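Local coordinates for protein poly-beta-1,6-N-acetyl-D-glucosamine N-deacetylase (PDB 4U10) that probably removes N-acetyl groups from poly-beta-1,6-N-acetyl-D-glucosamine through its N-terminal polysaccharide deacetylase domain, which makes up this chain and is seen here with bound zinc, at residues A[3-13]-A[68-79]. Residues are numbered along the deposited sequence; the frame is centred on the assembly and turned at random.
Sequences RYGVLAYHSVV and AVVLSFDDGYAT. With ZN (zinc ion), chain D; ZN (zinc ion), chain C.
Gly5 N bonds to Ala68 O at one end, and Asp74 N to Tyr9 O (3.0 Å) at the other, of the backbone ladder joining parallel strands 3-9 and 68-75. Leu7 O takes two donors: Ser72 N lies nearly in line with the carbonyl, while Ser72 OG comes in at 2.7 Å from above its plane. With chi1 at 63° the hydroxyl lies between the backbone N and carbonyl carbon of Ser72, beside its own N-H, and both reach Leu7 O.

On one face of the sheet Val6 lies alongside Val70; on the other Leu7 CD1 meets Leu71 CD2 at 4.1 Å. Further along that second face the nearly parallel Tyr9 and Phe73 rings barely overlap (centroids 5.2 Å apart); the close contact is Phe73 CD2 on Tyr9 CB.

Past the ladder, Ser11 OG and Thr79 OG1 share a hydrogen bond of 2.8 Å, and a water links Thr79 OG1 to His10 O.

At the C-terminal strand ends, His10 NE2 and Asp74 OD2 bind the same zinc ion, each at 2.1 Å, imidazole and carboxylate planes 85° apart. Asp74 OD1 salt-bridges Arg247, which also bonds Ser72 OG. One water bridges to a second zinc, held by Asp75 OD1, His144 and His149: the Asp-His-His triad characteristic of NodB-type polysaccharide deacetylases, the His10-Asp74 zinc being additional.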
# COMPACT_ATOMS: atom_id res chain seq x y z
N ARG A 3 3.46 19.31 7.89
CA ARG A 3 3.20 18.73 6.58
C ARG A 3 4.08 17.50 6.44
O ARG A 3 5.17 17.43 7.02
CB ARG A 3 3.60 19.69 5.45
CG ARG A 3 3.38 21.15 5.72
CD ARG A 3 1.91 21.53 5.66
NE ARG A 3 1.74 22.81 4.97
CZ ARG A 3 1.99 22.99 3.68
NH1 ARG A 3 2.44 21.99 2.94
NH2 ARG A 3 1.81 24.17 3.12
N TYR A 4 3.63 16.56 5.62
CA TYR A 4 4.46 15.44 5.17
C TYR A 4 4.04 14.96 3.77
O TYR A 4 2.84 15.12 3.37
CB TYR A 4 4.44 14.31 6.21
CG TYR A 4 3.11 13.60 6.35
CD1 TYR A 4 2.11 14.10 7.20
CD2 TYR A 4 2.83 12.49 5.57
CE1 TYR A 4 0.88 13.47 7.30
CE2 TYR A 4 1.62 11.83 5.69
CZ TYR A 4 0.65 12.33 6.54
OH TYR A 4 -0.52 11.70 6.66
N GLY A 5 5.03 14.41 3.05
CA GLY A 5 4.82 13.80 1.76
C GLY A 5 4.89 12.28 1.90
O GLY A 5 5.45 11.77 2.83
N VAL A 6 4.33 11.57 0.93
CA VAL A 6 4.32 10.12 0.95
C VAL A 6 4.73 9.57 -0.40
O VAL A 6 4.20 9.99 -1.41
CB VAL A 6 2.93 9.54 1.36
CG1 VAL A 6 3.05 8.02 1.48
CG2 VAL A 6 2.45 10.12 2.69
N LEU A 7 5.66 8.61 -0.43
CA LEU A 7 5.99 7.94 -1.69
C LEU A 7 5.38 6.54 -1.78
O LEU A 7 5.44 5.77 -0.82
CB LEU A 7 7.47 7.83 -1.89
CG LEU A 7 8.39 9.09 -1.73
CD1 LEU A 7 9.85 8.78 -2.12
CD2 LEU A 7 7.82 10.24 -2.54
N ALA A 8 4.80 6.20 -2.92
CA ALA A 8 4.17 4.86 -3.08
C ALA A 8 4.96 3.96 -4.03
O ALA A 8 4.97 4.19 -5.25
CB ALA A 8 2.72 5.02 -3.59
N TYR A 9 5.52 2.89 -3.51
CA TYR A 9 6.31 1.93 -4.25
C TYR A 9 5.55 0.61 -4.33
O TYR A 9 4.64 0.41 -3.58
CB TYR A 9 7.64 1.61 -3.55
CG TYR A 9 8.66 2.75 -3.58
CD1 TYR A 9 9.57 2.88 -4.63
CD2 TYR A 9 8.74 3.66 -2.53
CE1 TYR A 9 10.48 3.95 -4.64
CE2 TYR A 9 9.68 4.70 -2.51
CZ TYR A 9 10.52 4.86 -3.53
OH TYR A 9 11.41 5.94 -3.50
N HIS A 10 5.93 -0.27 -5.26
CA HIS A 10 5.37 -1.62 -5.35
C HIS A 10 6.53 -2.60 -5.26
O HIS A 10 7.22 -2.66 -4.20
CB HIS A 10 4.51 -1.74 -6.62
CG HIS A 10 3.29 -0.89 -6.53
ND1 HIS A 10 3.32 0.47 -6.74
CD2 HIS A 10 2.03 -1.18 -6.14
CE1 HIS A 10 2.13 0.99 -6.52
NE2 HIS A 10 1.32 0.00 -6.16
N SER A 11 6.79 -3.34 -6.32
CA SER A 11 7.91 -4.26 -6.27
C SER A 11 9.21 -3.55 -6.63
O SER A 11 9.21 -2.58 -7.43
CB SER A 11 7.69 -5.46 -7.15
OG SER A 11 8.52 -6.45 -6.73
N VAL A 12 10.29 -4.08 -6.06
CA VAL A 12 11.68 -3.63 -6.22
C VAL A 12 12.55 -4.89 -6.39
O VAL A 12 12.51 -5.80 -5.59
CB VAL A 12 12.21 -2.76 -5.07
CG1 VAL A 12 13.63 -2.27 -5.38
CG2 VAL A 12 11.34 -1.52 -4.86
N VAL A 13 13.29 -4.96 -7.49
CA VAL A 13 14.05 -6.13 -7.86
C VAL A 13 15.52 -5.68 -8.06
O VAL A 13 15.80 -4.50 -8.39
CB VAL A 13 13.49 -6.81 -9.13
CG1 VAL A 13 12.14 -7.38 -8.86
CG2 VAL A 13 13.42 -5.87 -10.31
N ALA A 68 9.33 16.16 6.36
CA ALA A 68 9.00 14.77 6.74
C ALA A 68 8.48 14.03 5.51
O ALA A 68 7.78 14.60 4.68
CB ALA A 68 7.96 14.76 7.87
N VAL A 69 8.83 12.75 5.39
CA VAL A 69 8.42 11.94 4.27
C VAL A 69 8.16 10.54 4.81
O VAL A 69 8.91 10.04 5.65
CB VAL A 69 9.55 11.85 3.24
CG1 VAL A 69 9.19 10.85 2.15
CG2 VAL A 69 9.85 13.23 2.68
N VAL A 70 7.09 9.91 4.33
CA VAL A 70 6.74 8.53 4.66
C VAL A 70 6.97 7.67 3.39
O VAL A 70 6.59 8.05 2.26
CB VAL A 70 5.28 8.37 5.13
CG1 VAL A 70 4.92 6.89 5.46
CG2 VAL A 70 5.02 9.19 6.37
N LEU A 71 7.54 6.49 3.58
CA LEU A 71 7.75 5.55 2.47
C LEU A 71 6.70 4.46 2.58
O LEU A 71 6.50 3.98 3.64
CB LEU A 71 9.12 4.87 2.61
CG LEU A 71 10.35 5.76 2.60
CD1 LEU A 71 11.63 4.94 2.81
CD2 LEU A 71 10.44 6.57 1.34
N SER A 72 6.09 4.03 1.45
CA SER A 72 5.03 3.02 1.44
C SER A 72 5.20 2.00 0.31
O SER A 72 5.63 2.38 -0.80
CB SER A 72 3.65 3.67 1.40
OG SER A 72 3.40 4.43 0.22
N PHE A 73 4.93 0.71 0.62
CA PHE A 73 5.15 -0.36 -0.33
C PHE A 73 3.90 -1.20 -0.36
O PHE A 73 3.35 -1.57 0.69
CB PHE A 73 6.35 -1.23 0.04
CG PHE A 73 7.63 -0.47 0.07
CD1 PHE A 73 8.02 0.23 1.22
CD2 PHE A 73 8.49 -0.48 -1.02
CE1 PHE A 73 9.21 0.97 1.21
CE2 PHE A 73 9.66 0.24 -1.01
CZ PHE A 73 10.01 0.98 0.10
N ASP A 74 3.35 -1.33 -1.56
CA ASP A 74 2.07 -2.01 -1.77
C ASP A 74 2.20 -3.42 -2.36
O ASP A 74 3.00 -3.64 -3.27
CB ASP A 74 1.16 -1.28 -2.75
CG ASP A 74 0.69 0.09 -2.29
OD1 ASP A 74 0.94 0.52 -1.15
OD2 ASP A 74 -0.04 0.72 -3.13
N ASP A 75 1.35 -4.33 -1.82
CA ASP A 75 0.78 -5.53 -2.42
C ASP A 75 1.15 -6.83 -1.73
O ASP A 75 0.37 -7.75 -1.78
CB ASP A 75 1.09 -5.70 -3.92
CG ASP A 75 0.34 -4.76 -4.76
OD1 ASP A 75 -0.30 -3.83 -4.27
OD2 ASP A 75 0.37 -5.00 -5.98
N GLY A 76 2.27 -6.87 -1.03
CA GLY A 76 2.73 -8.11 -0.40
C GLY A 76 3.75 -8.88 -1.17
O GLY A 76 3.98 -10.04 -0.85
N TYR A 77 4.39 -8.26 -2.17
CA TYR A 77 5.47 -9.03 -2.93
C TYR A 77 6.60 -9.48 -2.05
O TYR A 77 7.04 -8.71 -1.21
CB TYR A 77 6.04 -8.24 -4.10
CG TYR A 77 5.03 -7.80 -5.14
CD1 TYR A 77 4.29 -8.71 -5.91
CD2 TYR A 77 4.78 -6.45 -5.33
CE1 TYR A 77 3.37 -8.25 -6.85
CE2 TYR A 77 3.90 -6.03 -6.24
CZ TYR A 77 3.19 -6.92 -7.00
OH TYR A 77 2.30 -6.37 -7.94
N ALA A 78 7.08 -10.73 -2.26
CA ALA A 78 8.21 -11.28 -1.56
C ALA A 78 9.45 -10.33 -1.61
O ALA A 78 10.27 -10.29 -0.71
CB ALA A 78 8.56 -12.68 -2.08
N THR A 79 9.51 -9.48 -2.61
CA THR A 79 10.59 -8.49 -2.69
C THR A 79 10.65 -7.53 -1.53
O THR A 79 11.70 -6.97 -1.30
CB THR A 79 10.54 -7.65 -3.99
OG1 THR A 79 9.26 -6.98 -4.13
CG2 THR A 79 10.88 -8.58 -5.17
ZN ZN D . -0.54 0.30 -5.12
ZN ZN C . -1.84 -2.88 -4.86
O HOH W 1 7.47 -4.90 -2.62
O HOH W 2 -1.89 -1.12 -5.50